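Local coordinates for major capsid protein (Faustovirus, PDB 5J7O) that probably assembles as double jelly-roll trimers into the capsid shell of a large double-stranded DNA virus, at residues B[337-351]-B[363-377]. Sequence-based numbering, arbitrary orientation.
Sequences PGNLFLQTTVETLLT and LLTQYNRYTTYTPTL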
loop_
_atom_site.group_PDB
_atom_site.type_symbol
_atom_site.label_atom_id
_atom_site.label_comp_id
_atom_site.label_asym_id
_atom_site.label_seq_id
_atom_site.Cartn_x
_atom_site.Cartn_y
_atom_site.Cartn_z
ATOM N N PRO B 337 5.595 11.920 25.848
ATOM C CA PRO B 337 5.792 13.364 26.024
ATOM C C PRO B 337 4.642 14.164 25.433
ATOM O O PRO B 337 4.105 13.832 24.374
ATOM C CB PRO B 337 7.104 13.636 25.279
ATOM C CG PRO B 337 7.821 12.338 25.298
ATOM C CD PRO B 337 6.757 11.281 25.205
ATOM N N GLY B 338 4.264 15.222 26.136
ATOM C CA GLY B 338 3.182 16.103 25.735
ATOM C C GLY B 338 3.692 17.368 25.081
ATOM O O GLY B 338 4.650 17.346 24.299
ATOM N N ASN B 339 3.051 18.488 25.409
ATOM C CA ASN B 339 3.419 19.787 24.843
ATOM C C ASN B 339 4.545 20.426 25.659
ATOM O O ASN B 339 4.428 21.525 26.201
ATOM C CB ASN B 339 2.197 20.696 24.772
ATOM C CG ASN B 339 2.437 21.928 23.922
ATOM O OD1 ASN B 339 3.285 21.925 23.030
ATOM N ND2 ASN B 339 1.692 22.992 24.196
ATOM N N LEU B 340 5.658 19.699 25.739
ATOM C CA LEU B 340 6.840 20.158 26.462
ATOM C C LEU B 340 8.066 19.658 25.716
ATOM O O LEU B 340 8.225 18.448 25.530
ATOM C CB LEU B 340 6.836 19.649 27.906
ATOM C CG LEU B 340 7.968 20.122 28.820
ATOM C CD1 LEU B 340 7.827 21.605 29.135
ATOM C CD2 LEU B 340 8.002 19.295 30.096
ATOM N N PHE B 341 8.926 20.581 25.293
ATOM C CA PHE B 341 10.069 20.253 24.455
ATOM C C PHE B 341 11.337 20.854 25.038
ATOM O O PHE B 341 11.330 21.991 25.521
ATOM C CB PHE B 341 9.870 20.765 23.023
ATOM C CG PHE B 341 8.561 20.357 22.411
ATOM C CD1 PHE B 341 8.447 19.165 21.716
ATOM C CD2 PHE B 341 7.442 21.165 22.533
ATOM C CE1 PHE B 341 7.243 18.787 21.154
ATOM C CE2 PHE B 341 6.237 20.793 21.974
ATOM C CZ PHE B 341 6.136 19.602 21.283
ATOM N N LEU B 342 12.423 20.087 24.988
ATOM C CA LEU B 342 13.734 20.567 25.401
ATOM C C LEU B 342 14.413 21.238 24.214
ATOM O O LEU B 342 14.693 20.585 23.203
ATOM C CB LEU B 342 14.596 19.420 25.929
ATOM C CG LEU B 342 16.045 19.785 26.266
ATOM C CD1 LEU B 342 16.121 20.592 27.554
ATOM C CD2 LEU B 342 16.918 18.544 26.350
ATOM N N GLN B 343 14.673 22.536 24.336
ATOM C CA GLN B 343 15.345 23.294 23.290
ATOM C C GLN B 343 16.847 23.266 23.540
ATOM O O GLN B 343 17.315 23.735 24.583
ATOM C CB GLN B 343 14.829 24.733 23.249
ATOM C CG GLN B 343 15.561 25.628 22.264
ATOM C CD GLN B 343 14.970 27.020 22.197
ATOM O OE1 GLN B 343 13.989 27.324 22.875
ATOM N NE2 GLN B 343 15.562 27.876 21.373
ATOM N N THR B 344 17.599 22.714 22.591
ATOM C CA THR B 344 19.056 22.651 22.664
ATOM C C THR B 344 19.623 23.612 21.626
ATOM O O THR B 344 19.474 23.387 20.420
ATOM C CB THR B 344 19.558 21.228 22.426
ATOM O OG1 THR B 344 19.169 20.391 23.522
ATOM C CG2 THR B 344 21.076 21.212 22.293
ATOM N N THR B 345 20.272 24.675 22.093
ATOM C CA THR B 345 20.806 25.714 21.222
ATOM C C THR B 345 22.299 25.880 21.454
ATOM O O THR B 345 22.747 26.013 22.599
ATOM C CB THR B 345 20.094 27.050 21.452
ATOM O OG1 THR B 345 20.066 27.345 22.853
ATOM C CG2 THR B 345 18.679 26.990 20.926
ATOM N N VAL B 346 23.063 25.874 20.364
ATOM C CA VAL B 346 24.483 26.201 20.380
ATOM C C VAL B 346 24.691 27.427 19.505
ATOM O O VAL B 346 24.257 27.448 18.346
ATOM C CB VAL B 346 25.352 25.028 19.888
ATOM C CG1 VAL B 346 26.809 25.460 19.788
ATOM C CG2 VAL B 346 25.212 23.834 20.815
ATOM N N GLU B 347 25.338 28.447 20.060
ATOM C CA GLU B 347 25.688 29.653 19.325
ATOM C C GLU B 347 27.199 29.817 19.341
ATOM O O GLU B 347 27.831 29.684 20.394
ATOM C CB GLU B 347 25.016 30.890 19.927
ATOM C CG GLU B 347 23.502 30.872 19.859
ATOM C CD GLU B 347 22.873 31.944 20.727
ATOM O OE1 GLU B 347 22.438 32.981 20.184
ATOM O OE2 GLU B 347 22.824 31.749 21.959
ATOM N N THR B 348 27.774 30.097 18.176
ATOM C CA THR B 348 29.198 30.365 18.044
ATOM C C THR B 348 29.390 31.810 17.610
ATOM O O THR B 348 28.740 32.270 16.664
ATOM C CB THR B 348 29.852 29.416 17.037
ATOM O OG1 THR B 348 29.225 29.565 15.758
ATOM C CG2 THR B 348 29.719 27.972 17.500
ATOM N N LEU B 349 30.271 32.523 18.305
ATOM C CA LEU B 349 30.580 33.918 18.008
ATOM C C LEU B 349 32.051 34.012 17.628
ATOM O O LEU B 349 32.929 33.791 18.469
ATOM C CB LEU B 349 30.267 34.826 19.198
ATOM C CG LEU B 349 28.804 35.178 19.484
ATOM C CD1 LEU B 349 28.078 34.034 20.178
ATOM C CD2 LEU B 349 28.720 36.452 20.311
ATOM N N LEU B 350 32.318 34.339 16.366
ATOM C CA LEU B 350 33.684 34.506 15.877
ATOM C C LEU B 350 34.039 35.986 15.951
ATOM O O LEU B 350 33.675 36.771 15.071
ATOM C CB LEU B 350 33.822 33.968 14.456
ATOM C CG LEU B 350 35.157 34.210 13.745
ATOM C CD1 LEU B 350 36.310 33.586 14.516
ATOM C CD2 LEU B 350 35.111 33.679 12.320
ATOM N N THR B 351 34.736 36.374 17.013
ATOM C CA THR B 351 35.306 37.707 17.120
ATOM C C THR B 351 36.798 37.654 16.813
ATOM O O THR B 351 37.428 36.594 16.852
ATOM C CB THR B 351 35.077 38.306 18.513
ATOM O OG1 THR B 351 35.656 37.454 19.508
ATOM C CG2 THR B 351 33.589 38.472 18.789
ATOM N N LEU B 363 35.149 42.532 17.856
ATOM C CA LEU B 363 34.762 42.618 16.446
ATOM C C LEU B 363 34.163 41.283 16.017
ATOM O O LEU B 363 34.885 40.366 15.621
ATOM C CB LEU B 363 35.960 42.997 15.581
ATOM C CG LEU B 363 35.697 43.658 14.222
ATOM C CD1 LEU B 363 36.967 44.307 13.694
ATOM C CD2 LEU B 363 35.148 42.674 13.195
ATOM N N LEU B 364 32.835 41.184 16.065
ATOM C CA LEU B 364 32.143 39.951 15.705
ATOM C C LEU B 364 31.991 39.858 14.192
ATOM O O LEU B 364 31.361 40.719 13.569
ATOM C CB LEU B 364 30.777 39.889 16.383
ATOM C CG LEU B 364 29.912 38.698 15.964
ATOM C CD1 LEU B 364 30.554 37.388 16.392
ATOM C CD2 LEU B 364 28.504 38.821 16.524
ATOM N N THR B 365 32.549 38.798 13.605
ATOM C CA THR B 365 32.533 38.587 12.163
ATOM C C THR B 365 31.458 37.600 11.721
ATOM O O THR B 365 30.699 37.888 10.789
ATOM C CB THR B 365 33.911 38.101 11.692
ATOM O OG1 THR B 365 34.875 39.146 11.871
ATOM C CG2 THR B 365 33.869 37.700 10.225
ATOM N N GLN B 366 31.377 36.439 12.368
ATOM C CA GLN B 366 30.434 35.395 11.991
ATOM C C GLN B 366 29.668 34.915 13.215
ATOM O O GLN B 366 30.236 34.775 14.301
ATOM C CB GLN B 366 31.147 34.206 11.335
ATOM C CG GLN B 366 31.966 34.562 10.107
ATOM C CD GLN B 366 32.720 33.370 9.552
ATOM O OE1 GLN B 366 32.293 32.226 9.707
ATOM N NE2 GLN B 366 33.852 33.633 8.910
ATOM N N TYR B 367 28.377 34.659 13.024
ATOM C CA TYR B 367 27.515 34.099 14.053
ATOM C C TYR B 367 26.796 32.886 13.485
ATOM O O TYR B 367 26.354 32.899 12.332
ATOM C CB TYR B 367 26.497 35.136 14.560
ATOM C CG TYR B 367 25.387 34.560 15.419
ATOM C CD1 TYR B 367 25.533 34.447 16.796
ATOM C CD2 TYR B 367 24.190 34.139 14.849
ATOM C CE1 TYR B 367 24.519 33.924 17.580
ATOM C CE2 TYR B 367 23.177 33.613 15.624
ATOM C CZ TYR B 367 23.346 33.506 16.987
ATOM O OH TYR B 367 22.330 32.988 17.758
ATOM N N ASN B 368 26.685 31.838 14.297
ATOM C CA ASN B 368 25.959 30.633 13.924
ATOM C C ASN B 368 25.091 30.193 15.091
ATOM O O ASN B 368 25.509 30.275 16.249
ATOM C CB ASN B 368 26.907 29.493 13.528
ATOM C CG ASN B 368 27.614 29.751 12.213
ATOM O OD1 ASN B 368 28.538 30.560 12.138
ATOM N ND2 ASN B 368 27.188 29.051 11.167
ATOM N N ARG B 369 23.882 29.730 14.783
ATOM C CA ARG B 369 22.985 29.162 15.780
ATOM C C ARG B 369 22.527 27.789 15.314
ATOM O O ARG B 369 22.156 27.615 14.150
ATOM C CB ARG B 369 21.774 30.067 16.034
ATOM C CG ARG B 369 20.731 29.440 16.950
ATOM C CD ARG B 369 19.640 30.422 17.329
ATOM N NE ARG B 369 18.550 29.763 18.043
ATOM C CZ ARG B 369 17.572 30.406 18.672
ATOM N NH1 ARG B 369 17.546 31.732 18.685
ATOM N NH2 ARG B 369 16.620 29.721 19.293
ATOM N N TYR B 370 22.563 26.820 16.224
ATOM C CA TYR B 370 22.107 25.460 15.957
ATOM C C TYR B 370 21.078 25.105 17.017
ATOM O O TYR B 370 21.381 25.153 18.213
ATOM C CB TYR B 370 23.274 24.468 15.981
ATOM C CG TYR B 370 24.437 24.835 15.082
ATOM C CD1 TYR B 370 24.564 24.276 13.817
ATOM C CD2 TYR B 370 25.416 25.727 15.505
ATOM C CE1 TYR B 370 25.628 24.602 12.994
ATOM C CE2 TYR B 370 26.482 26.060 14.690
ATOM C CZ TYR B 370 26.583 25.494 13.436
ATOM O OH TYR B 370 27.644 25.823 12.624
ATOM N N THR B 371 19.866 24.751 16.589
ATOM C CA THR B 371 18.748 24.554 17.505
ATOM C C THR B 371 18.041 23.242 17.202
ATOM O O THR B 371 17.561 23.039 16.082
ATOM C CB THR B 371 17.757 25.718 17.420
ATOM O OG1 THR B 371 18.419 26.939 17.767
ATOM C CG2 THR B 371 16.585 25.490 18.366
ATOM N N THR B 372 17.967 22.367 18.203
ATOM C CA THR B 372 17.202 21.132 18.133
ATOM C C THR B 372 16.158 21.117 19.244
ATOM O O THR B 372 16.260 21.852 20.230
ATOM C CB THR B 372 18.102 19.893 18.260
ATOM O OG1 THR B 372 18.539 19.751 19.617
ATOM C CG2 THR B 372 19.313 20.009 17.349
ATOM N N TYR B 373 15.148 20.265 19.074
ATOM C CA TYR B 373 14.077 20.117 20.050
ATOM C C TYR B 373 13.870 18.643 20.359
ATOM O O TYR B 373 13.862 17.805 19.455
ATOM C CB TYR B 373 12.767 20.732 19.544
ATOM C CG TYR B 373 12.896 22.173 19.107
ATOM C CD1 TYR B 373 12.824 23.209 20.029
ATOM C CD2 TYR B 373 13.091 22.496 17.771
ATOM C CE1 TYR B 373 12.942 24.527 19.633
ATOM C CE2 TYR B 373 13.209 23.811 17.366
ATOM C CZ TYR B 373 13.134 24.821 18.300
ATOM O OH TYR B 373 13.251 26.131 17.898
ATOM N N THR B 374 13.699 18.333 21.639
ATOM C CA THR B 374 13.523 16.957 22.097
ATOM C C THR B 374 12.289 16.878 22.985
ATOM O O THR B 374 12.273 17.503 24.067
ATOM C CB THR B 374 14.758 16.468 22.848
ATOM O OG1 THR B 374 15.938 16.924 22.176
ATOM C CG2 THR B 374 14.775 14.947 22.910
ATOM N N PRO B 375 11.246 16.152 22.578
ATOM C CA PRO B 375 10.079 15.980 23.453
ATOM C C PRO B 375 10.482 15.407 24.804
ATOM O O PRO B 375 11.319 14.507 24.896
ATOM C CB PRO B 375 9.190 15.011 22.665
ATOM C CG PRO B 375 9.562 15.249 21.239
ATOM C CD PRO B 375 11.038 15.548 21.251
ATOM N N THR B 376 9.873 15.942 25.862
ATOM C CA THR B 376 10.300 15.674 27.228
ATOM C C THR B 376 9.116 15.250 28.084
ATOM O O THR B 376 8.032 15.836 28.002
ATOM C CB THR B 376 10.972 16.913 27.841
ATOM O OG1 THR B 376 12.073 17.315 27.018
ATOM C CG2 THR B 376 11.481 16.614 29.242
ATOM N N LEU B 377 9.335 14.228 28.908
ATOM C CA LEU B 377 8.329 13.778 29.860
ATOM C C LEU B 377 8.267 14.717 31.056
ATOM O O LEU B 377 9.295 15.183 31.555
ATOM C CB LEU B 377 8.642 12.363 30.342
ATOM C CG LEU B 377 8.544 11.209 29.346
ATOM C CD1 LEU B 377 9.177 9.959 29.931
ATOM C CD2 LEU B 377 7.096 10.948 28.982
HETATM O O HOH W 1 5.085 15.889 28.433
HETATM O O HOH W 2 16.745 19.322 22.290
HETATM O O HOH W 3 30.166 31.660 14.455
#
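Y367, with CG anti to the backbone N (chi1 168°), and E347, with CG anti to the carbonyl carbon (chi1 -64°), send their polar ends toward each other. OE1 of E347 arrives at the edge of the Y367 ring, in its plane, and accepts a hydrogen bond from Y367 OH; the modelled 2.4 Å is doubtfully short, so its exact length carries no weight. The pair is diagonal, since E347 lies directly across from R369 and Y367 from L349. On the same face, R369 runs extended toward T371, whose OG1 takes the NE proton in the guanidinium plane at 2.8 Å, which helps set the rotation of that group; Y486 of the second subunit adds a cation-pi contact. T371 OG1 also touches CG2 of T345 at 3.2 Å.

Strands 341-351 and 364-375 form a long antiparallel hairpin, their axes 156° apart, inside a mixed sheet, between strand 149-158, beside 341-351, and strand 503-521, beside 364-375. Paired backbone bonds at L342/T374, T344/T372, V346/Y370 and T348/N368 establish the register. A classic beta bulge interrupts it where T365 and Q366 both face L350: L350 N donates to Q366 O, and L350 O accepts from T365 N at 2.7 Å.

On the other face, water 2 bridges the strands, donating to L342 O at 2.6 Å and to T372 OG1 at 3.2 Å; the latter hydroxyl also bonds G264 O of the second subunit.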